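PDB 2NXW: indole-3-pyruvate decarboxylase from Azospirillum brasilense, which catalyses the thiamine diphosphate- and metal-dependent decarboxylation of indole-3-pyruvate to indole-3-acetaldehyde and carbon dioxide, a step in auxin biosynthesis. Local coordinates for residues A[30-35]-A[57-62]; A[49-54]-A[87-92]; A[79-84]-A[432-437]; A[94-99]-A[143-148]; A[166-171]-A[177-182]. One frame throughout, in Å; residues are numbered along the deposited sequence.

Contact 1 of 5, residues A[30-35]-A[57-62]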
# COMPACT_ATOMS: atom_id res chain seq x y z
N ALA A 30 3.76 -15.19 34.34
CA ALA A 30 4.72 -14.29 33.70
C ALA A 30 4.21 -12.85 33.75
O ALA A 30 4.98 -11.90 33.92
CB ALA A 30 4.96 -14.71 32.26
N LEU A 31 2.89 -12.69 33.59
CA LEU A 31 2.29 -11.36 33.63
C LEU A 31 2.36 -10.80 35.05
O LEU A 31 2.72 -9.64 35.25
CB LEU A 31 0.84 -11.43 33.14
CG LEU A 31 0.71 -11.71 31.64
CD1 LEU A 31 -0.70 -12.19 31.31
CD2 LEU A 31 1.08 -10.44 30.86
N LYS A 32 2.04 -11.64 36.03
CA LYS A 32 2.10 -11.22 37.42
C LYS A 32 3.53 -10.86 37.81
O LYS A 32 3.76 -9.89 38.54
CB LYS A 32 1.56 -12.32 38.33
CG LYS A 32 1.49 -11.90 39.79
CD LYS A 32 0.93 -12.99 40.66
CE LYS A 32 0.88 -12.53 42.11
NZ LYS A 32 0.34 -13.57 43.02
N ASP A 33 4.51 -11.62 37.30
CA ASP A 33 5.92 -11.36 37.58
C ASP A 33 6.33 -9.98 37.09
O ASP A 33 7.25 -9.36 37.62
CB ASP A 33 6.84 -12.36 36.87
CG ASP A 33 6.76 -13.76 37.43
OD1 ASP A 33 6.37 -13.93 38.61
OD2 ASP A 33 7.10 -14.70 36.67
N ARG A 34 5.65 -9.52 36.05
CA ARG A 34 5.93 -8.22 35.45
C ARG A 34 5.05 -7.09 35.96
O ARG A 34 5.06 -5.99 35.39
CB ARG A 34 5.85 -8.35 33.93
CG ARG A 34 7.00 -9.21 33.38
CD ARG A 34 6.78 -9.63 31.94
NE ARG A 34 7.98 -10.27 31.40
CZ ARG A 34 8.38 -11.51 31.70
NH1 ARG A 34 7.66 -12.27 32.53
NH2 ARG A 34 9.51 -11.97 31.18
N GLY A 35 4.29 -7.36 37.02
CA GLY A 35 3.47 -6.32 37.62
C GLY A 35 1.99 -6.27 37.33
O GLY A 35 1.29 -5.46 37.93
N THR A 57 -7.30 -20.82 39.06
CA THR A 57 -6.00 -20.55 39.68
C THR A 57 -5.94 -19.20 40.40
O THR A 57 -5.16 -19.04 41.34
CB THR A 57 -4.87 -20.56 38.64
OG1 THR A 57 -5.05 -19.47 37.72
CG2 THR A 57 -4.85 -21.89 37.88
N GLN A 58 -6.75 -18.25 39.95
CA GLN A 58 -6.76 -16.92 40.55
C GLN A 58 -5.36 -16.29 40.61
O GLN A 58 -5.04 -15.56 41.55
CB GLN A 58 -7.36 -16.97 41.95
CG GLN A 58 -8.87 -17.23 41.99
CD GLN A 58 -9.68 -16.08 41.41
OE1 GLN A 58 -9.47 -14.93 41.77
NE2 GLN A 58 -10.61 -16.40 40.52
N ILE A 59 -4.51 -16.58 39.62
CA ILE A 59 -3.17 -16.00 39.60
C ILE A 59 -3.30 -14.48 39.48
O ILE A 59 -2.55 -13.72 40.10
CB ILE A 59 -2.33 -16.57 38.43
CG1 ILE A 59 -2.04 -18.06 38.69
CG2 ILE A 59 -1.03 -15.80 38.29
CD1 ILE A 59 -1.38 -18.77 37.53
N LEU A 60 -4.27 -14.05 38.67
CA LEU A 60 -4.58 -12.64 38.49
C LEU A 60 -6.08 -12.53 38.71
O LEU A 60 -6.84 -13.40 38.29
CB LEU A 60 -4.27 -12.16 37.07
CG LEU A 60 -2.82 -12.04 36.59
CD1 LEU A 60 -2.82 -11.56 35.14
CD2 LEU A 60 -2.05 -11.07 37.48
N PRO A 61 -6.53 -11.48 39.41
CA PRO A 61 -7.96 -11.30 39.65
C PRO A 61 -8.63 -11.23 38.28
O PRO A 61 -8.15 -10.50 37.40
CB PRO A 61 -8.01 -9.98 40.40
CG PRO A 61 -6.73 -9.99 41.18
CD PRO A 61 -5.73 -10.50 40.17
N LEU A 62 -9.71 -11.98 38.09
CA LEU A 62 -10.42 -11.99 36.82
C LEU A 62 -11.67 -11.13 36.87
O LEU A 62 -12.59 -11.40 37.64
CB LEU A 62 -10.79 -13.43 36.45
CG LEU A 62 -11.62 -13.67 35.19
CD1 LEU A 62 -10.82 -13.27 33.95
CD2 LEU A 62 -12.02 -15.14 35.11
O HOH W 1 -1.82 -14.83 42.75
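In the N-terminal thiamine-diphosphate-binding domain, Leu31 and Lys32 at the end of helix 23-33 meet Ile59 and Leu60, in the loop that carries the chain from helix 48-57 into strand 62-64. Leu60 sends its two methyls to neighbouring points on the helix: CD2 lies 3.9 Å from Lys32 CB, and CD1 is 4.2 Å from Leu31 CB. A branched leucine suits this place because it can spread over two successive helix residues at once. Beyond CB, Leu31 turns inward to Val114 and Ile116 of the domain's parallel sheet, so one face of the helix belongs to the core of this α/β domain while Lys32 lies on the solvent side. The lysine has CG anti to the backbone N (chi1 -176°) and stays extended to its end, which carries the aliphatic chain across Ile59, with CD 3.6 Å from Ile59 O and 4.2 Å from Ile59 CG2. A water donates to Ile59 O, its oxygen 3.0 Å away, and accepts from Lys32 NZ; the latter bond is modelled rather short, and its exact length is doubtful. The exposed lysine thus packs its methylenes while its ammonium reaches solvent. Gly35, with positive phi, is the C-prime residue of the Schellman motif that ends this helix, its N bonded to Lys32 O at 3.0 Å.

Contact 2 of 5, residues A[49-54]-A[87-92]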
# COMPACT_ATOMS: atom_id res chain seq x y z
N PRO A 49 -11.53 -22.57 27.82
CA PRO A 49 -10.49 -23.26 28.59
C PRO A 49 -9.53 -22.29 29.30
O PRO A 49 -9.12 -22.53 30.43
CB PRO A 49 -9.80 -24.11 27.54
CG PRO A 49 -10.94 -24.47 26.62
CD PRO A 49 -11.65 -23.14 26.46
N PHE A 50 -9.17 -21.21 28.62
CA PHE A 50 -8.26 -20.22 29.20
C PHE A 50 -8.91 -19.51 30.39
O PHE A 50 -8.28 -19.31 31.42
CB PHE A 50 -7.84 -19.19 28.14
CG PHE A 50 -6.92 -18.13 28.67
CD1 PHE A 50 -5.59 -18.41 28.95
CD2 PHE A 50 -7.41 -16.85 28.92
CE1 PHE A 50 -4.75 -17.43 29.48
CE2 PHE A 50 -6.58 -15.87 29.44
CZ PHE A 50 -5.25 -16.16 29.73
N PHE A 51 -10.18 -19.12 30.25
CA PHE A 51 -10.84 -18.44 31.34
C PHE A 51 -11.02 -19.37 32.54
O PHE A 51 -11.01 -18.91 33.68
CB PHE A 51 -12.20 -17.87 30.89
CG PHE A 51 -12.12 -16.51 30.24
CD1 PHE A 51 -11.45 -16.35 29.03
CD2 PHE A 51 -12.72 -15.41 30.84
CE1 PHE A 51 -11.39 -15.10 28.42
CE2 PHE A 51 -12.66 -14.15 30.24
CZ PHE A 51 -11.99 -14.00 29.03
N LYS A 52 -11.14 -20.67 32.28
CA LYS A 52 -11.29 -21.66 33.34
C LYS A 52 -10.02 -21.68 34.17
O LYS A 52 -10.08 -21.68 35.40
CB LYS A 52 -11.54 -23.05 32.75
CG LYS A 52 -11.59 -24.17 33.80
CD LYS A 52 -11.95 -25.50 33.16
CE LYS A 52 -11.91 -26.64 34.18
NZ LYS A 52 -12.35 -27.93 33.58
N VAL A 53 -8.86 -21.68 33.51
CA VAL A 53 -7.60 -21.67 34.24
C VAL A 53 -7.48 -20.38 35.04
O VAL A 53 -7.10 -20.39 36.21
CB VAL A 53 -6.39 -21.79 33.29
CG1 VAL A 53 -5.08 -21.61 34.06
CG2 VAL A 53 -6.41 -23.16 32.60
N ALA A 54 -7.83 -19.25 34.43
CA ALA A 54 -7.74 -17.98 35.13
C ALA A 54 -8.62 -17.96 36.38
O ALA A 54 -8.18 -17.53 37.44
CB ALA A 54 -8.13 -16.84 34.19
N VAL A 87 -3.94 -6.28 31.04
CA VAL A 87 -4.28 -7.57 30.44
C VAL A 87 -5.73 -7.62 30.02
O VAL A 87 -6.64 -7.45 30.84
CB VAL A 87 -3.96 -8.74 31.41
CG1 VAL A 87 -4.09 -10.07 30.68
CG2 VAL A 87 -2.55 -8.58 31.98
N ALA A 88 -5.94 -7.88 28.74
CA ALA A 88 -7.27 -7.93 28.14
C ALA A 88 -7.44 -9.25 27.41
O ALA A 88 -6.74 -9.51 26.43
CB ALA A 88 -7.43 -6.77 27.16
N ALA A 89 -8.39 -10.06 27.89
CA ALA A 89 -8.66 -11.38 27.31
C ALA A 89 -9.97 -11.43 26.55
O ALA A 89 -11.02 -11.06 27.07
CB ALA A 89 -8.65 -12.44 28.43
N VAL A 90 -9.89 -11.92 25.32
CA VAL A 90 -11.04 -12.02 24.43
C VAL A 90 -11.12 -13.36 23.72
O VAL A 90 -10.21 -14.20 23.81
CB VAL A 90 -10.99 -10.90 23.36
CG1 VAL A 90 -11.11 -9.53 24.03
CG2 VAL A 90 -9.70 -11.01 22.55
N THR A 91 -12.21 -13.57 23.00
CA THR A 91 -12.38 -14.80 22.26
C THR A 91 -12.15 -14.50 20.78
O THR A 91 -12.20 -13.35 20.34
CB THR A 91 -13.78 -15.41 22.49
OG1 THR A 91 -13.80 -16.74 21.97
CG2 THR A 91 -14.86 -14.56 21.83
N TYR A 92 -11.88 -15.55 20.02
CA TYR A 92 -11.58 -15.44 18.60
C TYR A 92 -12.74 -14.88 17.80
O TYR A 92 -13.91 -15.16 18.07
CB TYR A 92 -11.23 -16.83 18.05
CG TYR A 92 -10.42 -16.79 16.77
CD1 TYR A 92 -9.11 -16.34 16.79
CD2 TYR A 92 -10.97 -17.20 15.55
CE1 TYR A 92 -8.34 -16.29 15.63
CE2 TYR A 92 -10.21 -17.15 14.37
CZ TYR A 92 -8.89 -16.70 14.43
OH TYR A 92 -8.10 -16.65 13.30
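Ala89 of strand 86-90 receives the rings of both Phe50 and Phe51 from helix 48-57. The strand begins this region with Val87, whose side chain packs on Leu31, Met39 and Ile116 in the core. Ala88 lies on the other face of the sheet, against Met99. At Ala89 the side chain turns back toward helix 48-57, and its one methyl meets both rings. Phe50 CE2 is 4.1 Å from Ala89 CB, which lies at the edge of that ring near its plane. Phe51 comes closer: its CZ is 3.7 Å from Ala89 CB, and Ala89 O lies at the edge of the same ring, in its plane. The two rings diverge because Phe50 has CG anti to the backbone N (chi1 179°), whereas Phe51 has CG beside it (chi1 -85°); successive residues of the helix therefore reach one small target from different directions. Alanine suits the place, its one methyl being enough to meet the edges of both rings. Val90 then points away from the helix and packs on Met99 and Ser117. Helix-on-sheet packing of this kind is typical of the α/β thiamine-diphosphate-binding domains, and here it lies near the cofactor site, the Phe51 side chain being about 8 Å from that of Glu68, a residue of the thiamine diphosphate pocket.

Contact 3 of 5, residues A[79-84]-A[432-437]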
# COMPACT_ATOMS: atom_id res chain seq x y z
N ALA A 79 -3.16 -0.40 33.24
CA ALA A 79 -1.75 -0.27 32.90
C ALA A 79 -1.28 1.14 33.24
O ALA A 79 -0.22 1.33 33.84
CB ALA A 79 -1.54 -0.55 31.41
N ARG A 80 -2.06 2.13 32.85
CA ARG A 80 -1.70 3.52 33.11
C ARG A 80 -1.68 3.82 34.60
O ARG A 80 -0.81 4.55 35.08
CB ARG A 80 -2.69 4.46 32.44
CG ARG A 80 -2.71 4.36 30.93
CD ARG A 80 -3.60 5.44 30.33
NE ARG A 80 -3.96 5.12 28.95
CZ ARG A 80 -4.31 6.02 28.04
NH1 ARG A 80 -4.34 7.31 28.35
NH2 ARG A 80 -4.67 5.62 26.83
N TYR A 81 -2.64 3.28 35.34
CA TYR A 81 -2.75 3.56 36.76
C TYR A 81 -1.50 3.17 37.54
O TYR A 81 -1.03 3.94 38.38
CB TYR A 81 -3.96 2.84 37.35
CG TYR A 81 -4.28 3.27 38.77
CD1 TYR A 81 -5.09 4.38 39.02
CD2 TYR A 81 -3.71 2.61 39.86
CE1 TYR A 81 -5.33 4.82 40.33
CE2 TYR A 81 -3.95 3.04 41.17
CZ TYR A 81 -4.76 4.15 41.40
OH TYR A 81 -4.97 4.60 42.68
N SER A 82 -0.97 1.99 37.26
CA SER A 82 0.20 1.47 37.97
C SER A 82 1.49 1.42 37.15
O SER A 82 2.48 0.85 37.61
CB SER A 82 -0.12 0.07 38.50
OG SER A 82 -1.24 0.09 39.38
N SER A 83 1.48 2.02 35.96
CA SER A 83 2.63 2.03 35.06
C SER A 83 3.17 0.61 34.90
O SER A 83 4.36 0.34 35.06
CB SER A 83 3.74 2.97 35.57
OG SER A 83 3.31 4.32 35.51
N THR A 84 2.26 -0.31 34.59
CA THR A 84 2.62 -1.71 34.42
C THR A 84 1.90 -2.28 33.21
O THR A 84 1.37 -1.53 32.38
CB THR A 84 2.28 -2.50 35.71
OG1 THR A 84 2.85 -3.81 35.63
CG2 THR A 84 0.77 -2.62 35.89
N ILE A 432 -13.51 2.45 35.67
CA ILE A 432 -13.77 1.12 36.23
C ILE A 432 -12.46 0.32 36.31
O ILE A 432 -12.16 -0.28 37.35
CB ILE A 432 -14.83 0.38 35.37
CG1 ILE A 432 -16.21 0.97 35.65
CG2 ILE A 432 -14.78 -1.12 35.65
CD1 ILE A 432 -17.27 0.55 34.65
N GLY A 433 -11.68 0.31 35.24
CA GLY A 433 -10.44 -0.44 35.25
C GLY A 433 -9.48 0.08 36.30
O GLY A 433 -8.85 -0.69 37.04
N ALA A 434 -9.35 1.40 36.38
CA ALA A 434 -8.46 2.00 37.35
C ALA A 434 -8.92 1.66 38.76
O ALA A 434 -8.11 1.27 39.60
CB ALA A 434 -8.39 3.52 37.16
N GLN A 435 -10.21 1.80 39.04
CA GLN A 435 -10.64 1.51 40.40
C GLN A 435 -10.49 0.03 40.76
O GLN A 435 -10.28 -0.31 41.92
CB GLN A 435 -12.07 2.02 40.65
CG GLN A 435 -12.39 2.04 42.16
CD GLN A 435 -13.51 2.97 42.59
OE1 GLN A 435 -14.10 2.78 43.68
NE2 GLN A 435 -13.81 3.97 41.79
N CYS A 436 -10.58 -0.86 39.77
CA CYS A 436 -10.40 -2.28 40.08
C CYS A 436 -9.01 -2.55 40.64
O CYS A 436 -8.83 -3.47 41.44
CB CYS A 436 -10.61 -3.16 38.84
SG CYS A 436 -12.34 -3.41 38.38
N VAL A 437 -8.02 -1.74 40.25
CA VAL A 437 -6.66 -1.95 40.73
C VAL A 437 -6.16 -0.88 41.70
O VAL A 437 -4.99 -0.90 42.09
CB VAL A 437 -5.65 -2.06 39.54
CG1 VAL A 437 -6.08 -3.20 38.61
CG2 VAL A 437 -5.56 -0.73 38.77
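This is a small helix-to-helix contact between two domains of one subunit: Tyr81, near the end of helix 68-82 in the N-terminal cofactor-binding domain, meets Ala434 and Val437 of helix 427-437 in the C-terminal one. The backbones come near each other, with Tyr81 CA 5.9 Å from Ala434 CA, a separation that suits a residue as small as alanine. Tyr81 carries the contact. Its CG lies anti to the backbone N (chi1 -170°), which sends the ring on past the C-terminal end of its own helix, so that it lies alongside Ala434 and Val437. Ala434 CB approaches Tyr81 CD1 at 3.9 Å, and Ala434 O lies over one face of the ring. Val437 comes obliquely on the CD2 side, where its CG2 is 4.0 Å from Tyr81 CD2; the two side chains run roughly antiparallel alongside one another. The same methyl is 4.4 Å from Ser82 OG, a hydroxyl hydrogen-bonded to Gln37 OE1 and lying at the edge of the tyrosine ring, in its plane. Cutting the tyrosine back to an alanine here would probably open a gap between the helices and leave Ala434 CB and Val437 CG2 without their aromatic partner. Such packing between the first and last domains of a single chain belongs to the three-domain architecture of the thiamine diphosphate-dependent decarboxylases, and it lies away from the cofactor itself.

Contact 4 of 5, residues A[94-99]-A[143-148]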
# COMPACT_ATOMS: atom_id res chain seq x y z
N ALA A 94 -15.33 -12.16 16.44
CA ALA A 94 -16.05 -10.96 16.85
C ALA A 94 -15.53 -10.34 18.14
O ALA A 94 -15.35 -9.11 18.21
CB ALA A 94 -17.55 -11.26 16.97
N GLY A 95 -15.29 -11.17 19.15
CA GLY A 95 -14.80 -10.65 20.42
C GLY A 95 -13.52 -9.84 20.26
O GLY A 95 -13.43 -8.70 20.72
N ALA A 96 -12.54 -10.41 19.58
CA ALA A 96 -11.28 -9.73 19.36
C ALA A 96 -11.41 -8.50 18.44
O ALA A 96 -10.85 -7.44 18.73
CB ALA A 96 -10.24 -10.72 18.78
N PHE A 97 -12.15 -8.64 17.35
CA PHE A 97 -12.31 -7.52 16.43
C PHE A 97 -13.00 -6.35 17.10
O PHE A 97 -12.77 -5.19 16.74
CB PHE A 97 -13.10 -7.93 15.19
CG PHE A 97 -12.33 -8.80 14.24
CD1 PHE A 97 -11.08 -8.39 13.77
CD2 PHE A 97 -12.84 -10.02 13.82
CE1 PHE A 97 -10.35 -9.21 12.88
CE2 PHE A 97 -12.13 -10.84 12.94
CZ PHE A 97 -10.88 -10.43 12.47
N ASN A 98 -13.84 -6.65 18.09
CA ASN A 98 -14.57 -5.63 18.83
C ASN A 98 -13.68 -4.84 19.80
O ASN A 98 -14.14 -3.89 20.41
CB ASN A 98 -15.72 -6.31 19.58
CG ASN A 98 -16.88 -5.37 19.87
OD1 ASN A 98 -17.07 -4.35 19.19
ND2 ASN A 98 -17.68 -5.73 20.86
N MET A 99 -12.41 -5.23 19.94
CA MET A 99 -11.50 -4.52 20.84
C MET A 99 -10.37 -3.80 20.07
O MET A 99 -9.47 -3.22 20.67
CB MET A 99 -10.90 -5.52 21.84
CG MET A 99 -10.43 -4.86 23.14
SD MET A 99 -9.98 -6.07 24.40
CE MET A 99 -8.49 -6.85 23.64
N GLN A 143 -3.49 -10.62 11.21
CA GLN A 143 -3.05 -9.54 10.33
C GLN A 143 -3.55 -8.17 10.78
O GLN A 143 -2.87 -7.16 10.61
CB GLN A 143 -3.50 -9.80 8.90
CG GLN A 143 -2.86 -11.04 8.29
CD GLN A 143 -1.35 -10.99 8.34
OE1 GLN A 143 -0.73 -10.07 7.80
NE2 GLN A 143 -0.74 -11.98 8.99
N VAL A 144 -4.76 -8.13 11.33
CA VAL A 144 -5.30 -6.87 11.82
C VAL A 144 -4.57 -6.46 13.10
O VAL A 144 -4.14 -5.32 13.24
CB VAL A 144 -6.83 -6.99 12.08
CG1 VAL A 144 -7.32 -5.83 12.94
CG2 VAL A 144 -7.57 -6.99 10.75
N PHE A 145 -4.38 -7.40 14.03
CA PHE A 145 -3.71 -7.03 15.26
C PHE A 145 -2.24 -6.66 15.10
O PHE A 145 -1.72 -5.87 15.88
CB PHE A 145 -3.90 -8.10 16.34
CG PHE A 145 -5.18 -7.92 17.12
CD1 PHE A 145 -6.38 -8.48 16.67
CD2 PHE A 145 -5.20 -7.10 18.24
CE1 PHE A 145 -7.59 -8.22 17.34
CE2 PHE A 145 -6.40 -6.83 18.92
CZ PHE A 145 -7.60 -7.39 18.46
N LYS A 146 -1.60 -7.20 14.07
CA LYS A 146 -0.20 -6.88 13.83
C LYS A 146 -0.05 -5.40 13.50
O LYS A 146 1.02 -4.82 13.69
CB LYS A 146 0.35 -7.72 12.67
N GLU A 147 -1.13 -4.78 13.03
CA GLU A 147 -1.11 -3.36 12.67
C GLU A 147 -1.21 -2.43 13.88
O GLU A 147 -0.87 -1.25 13.79
CB GLU A 147 -2.26 -3.03 11.71
CG GLU A 147 -2.20 -3.72 10.36
CD GLU A 147 -1.03 -3.27 9.52
OE1 GLU A 147 -0.73 -2.05 9.51
OE2 GLU A 147 -0.41 -4.13 8.85
N ILE A 148 -1.68 -2.95 15.01
CA ILE A 148 -1.86 -2.12 16.20
C ILE A 148 -1.14 -2.60 17.45
O ILE A 148 -1.51 -2.26 18.58
CB ILE A 148 -3.36 -1.97 16.51
CG1 ILE A 148 -4.01 -3.34 16.66
CG2 ILE A 148 -4.03 -1.18 15.38
CD1 ILE A 148 -5.50 -3.29 16.99
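Phe145 points the edge of its ring at the backbone of Ala96, while Phe97 reaches back the other way to meet Val144 roughly perpendicular to it. In the first pair, Phe145 CZ comes within 3.3 Å of Ala96 O, which lies near the ring plane, and the neighbouring CE1 is 3.9 Å from Ala96 CB. The single methyl of alanine suits a place where a ring edge lies against the main chain of helix 94-97. In the second pair Phe97 has CG anti to its own carbonyl carbon (chi1 -73°). Although its first bond points away from helix 140-145, the ring bends round far enough for CE1 to touch Val144 CG2 at 4.1 Å. Two phenyl rings thus pass between the short helices in opposite senses, each ending on a compact aliphatic residue. Phe145 also stacks on Tyr180, and Phe97 packs on Tyr421 of the second subunit. Helix 94-97 contributes Gly95 to the thiamine diphosphate pocket, and Asn98 ND2 hydrogen-bonds Glu68 OE1 nearby. A type I turn runs from Phe145 to Ile148. Ala96 O already accepts from Met99 N at 3.0 Å, so the slightly positive C-H edge of Phe145 probably adds a weak electrostatic attraction to an oxygen that is already satisfied, in a contact otherwise built from buried hydrocarbon.

Contact 5 of 5, residues A[166-171]-A[177-182]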
# COMPACT_ATOMS: atom_id res chain seq x y z
N ALA A 166 8.17 -14.50 26.76
CA ALA A 166 9.16 -13.55 27.26
C ALA A 166 9.50 -12.51 26.20
O ALA A 166 9.66 -11.33 26.51
CB ALA A 166 10.44 -14.30 27.69
N ARG A 167 9.59 -12.94 24.94
CA ARG A 167 9.91 -12.01 23.87
C ARG A 167 8.80 -10.96 23.69
O ARG A 167 9.07 -9.76 23.61
CB ARG A 167 10.11 -12.75 22.54
CG ARG A 167 10.32 -11.82 21.34
CD ARG A 167 10.46 -12.57 20.02
NE ARG A 167 9.23 -13.24 19.59
CZ ARG A 167 8.17 -12.61 19.07
NH1 ARG A 167 8.20 -11.30 18.92
NH2 ARG A 167 7.11 -13.30 18.69
N VAL A 168 7.57 -11.43 23.62
CA VAL A 168 6.45 -10.53 23.42
C VAL A 168 6.18 -9.61 24.61
O VAL A 168 5.97 -8.41 24.42
CB VAL A 168 5.19 -11.33 23.04
CG1 VAL A 168 3.97 -10.41 22.95
CG2 VAL A 168 5.41 -12.01 21.69
N LEU A 169 6.19 -10.16 25.82
CA LEU A 169 5.96 -9.31 26.98
C LEU A 169 7.13 -8.35 27.13
O LEU A 169 6.96 -7.21 27.57
CB LEU A 169 5.80 -10.14 28.26
CG LEU A 169 4.62 -11.11 28.26
CD1 LEU A 169 4.47 -11.69 29.65
CD2 LEU A 169 3.34 -10.38 27.83
N GLY A 170 8.32 -8.80 26.74
CA GLY A 170 9.50 -7.96 26.82
C GLY A 170 9.39 -6.78 25.88
O GLY A 170 9.85 -5.68 26.19
N ALA A 171 8.78 -7.01 24.71
CA ALA A 171 8.60 -5.95 23.72
C ALA A 171 7.60 -4.91 24.26
O ALA A 171 7.78 -3.72 24.06
CB ALA A 171 8.09 -6.54 22.41
N ARG A 177 3.99 -0.39 24.48
CA ARG A 177 2.91 -0.47 23.49
C ARG A 177 2.24 -1.83 23.65
O ARG A 177 2.82 -2.76 24.19
CB ARG A 177 3.45 -0.40 22.07
CG ARG A 177 4.39 0.75 21.76
CD ARG A 177 3.66 1.85 21.04
NE ARG A 177 4.60 2.78 20.40
CZ ARG A 177 4.27 3.99 19.99
NH1 ARG A 177 3.03 4.43 20.15
NH2 ARG A 177 5.18 4.78 19.44
N PRO A 178 1.01 -1.96 23.16
CA PRO A 178 0.27 -3.23 23.27
C PRO A 178 0.93 -4.34 22.46
O PRO A 178 1.65 -4.09 21.49
CB PRO A 178 -1.10 -2.89 22.68
CG PRO A 178 -1.22 -1.44 22.85
CD PRO A 178 0.16 -0.90 22.60
N VAL A 179 0.66 -5.58 22.88
CA VAL A 179 1.16 -6.77 22.20
C VAL A 179 -0.00 -7.75 22.07
O VAL A 179 -1.03 -7.63 22.76
CB VAL A 179 2.34 -7.42 22.95
CG1 VAL A 179 3.56 -6.52 22.88
CG2 VAL A 179 1.95 -7.71 24.40
N TYR A 180 0.17 -8.74 21.19
CA TYR A 180 -0.87 -9.71 20.90
C TYR A 180 -0.43 -11.17 21.06
O TYR A 180 0.59 -11.58 20.50
CB TYR A 180 -1.34 -9.48 19.46
CG TYR A 180 -2.40 -10.44 18.97
CD1 TYR A 180 -3.69 -10.40 19.49
CD2 TYR A 180 -2.12 -11.38 17.97
CE1 TYR A 180 -4.67 -11.26 19.04
CE2 TYR A 180 -3.10 -12.25 17.51
CZ TYR A 180 -4.37 -12.19 18.05
OH TYR A 180 -5.33 -13.07 17.61
N LEU A 181 -1.19 -11.94 21.84
CA LEU A 181 -0.91 -13.35 22.05
C LEU A 181 -2.15 -14.13 21.67
O LEU A 181 -3.24 -13.87 22.19
CB LEU A 181 -0.54 -13.63 23.51
CG LEU A 181 0.79 -13.04 23.98
CD1 LEU A 181 0.96 -13.25 25.48
CD2 LEU A 181 1.94 -13.70 23.20
N GLU A 182 -2.00 -15.09 20.76
CA GLU A 182 -3.10 -15.91 20.29
C GLU A 182 -2.85 -17.32 20.82
O GLU A 182 -1.78 -17.89 20.60
CB GLU A 182 -3.10 -15.87 18.76
CG GLU A 182 -4.27 -16.50 18.05
CD GLU A 182 -4.21 -16.22 16.56
OE1 GLU A 182 -4.53 -15.09 16.14
OE2 GLU A 182 -3.82 -17.14 15.81
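Val168, one buried bump on helix 161-175, fits into the hollow between Val179 and Leu181 on strand 179-184. Its CG1 does most of the work, resting 3.4 Å from Val179 CB, tighter than usual for two carbons, and 3.9 Å from Leu181 CD2. Val168 CG1 is anti to the backbone N (chi1 175°), which aims that methyl down at the strand; the other methyl, CG2, lies over one face of the Arg167 guanidinium. Val179 answers from the sheet with its own ridge: CG1 comes within 3.4 Å of Val168 O, so the valines interlock, each sliding past the other. Leu181, two residues on along the same face, closes the far side of the hollow, and its CD1 reaches out to Leu169 CD2 at 4.4 Å. An alanine in place of Val179 would take away both methyls and is likely to leave the flank of Val168 CG1 and the surface beside Val168 O poorly filled. The intervening Tyr180 points away from the helix, where its OH donates to Glu182 OE1 at 2.6 Å. Helix and strand run nearly antiparallel, at 156° between their short segments, as the second half of the β-α-β crossover from strand 152-154 requires. Branched aliphatic residues meet here without a polar side-chain group between them, so the helix is held to the sheet by close shape fit and burial of hydrocarbon rather than by directed bonds.

In the fold
From the N terminus, contact 1 closes a short loop between helix 23-33 and the approach to strand 62-64. Contact 2 opens inside that loop and closes on strand 86-90, so the two cross; helix 23-33 also touches strand 86-90. Contact 3 opens before contact 2 has closed, crossing it in turn, and spans nearly 350 residues to join the N- and C-terminal domains. Contacts 4 and 5 follow in series within that long loop. Contacts 2 and 5 reach the same parallel sheet, and contact 4 bridges to both: Met99 and Ala96 pack on strand 86-90, while helix 140-145 meets strand 179-184. Leu169 brings contact 5 back to Leu31 of contact 1.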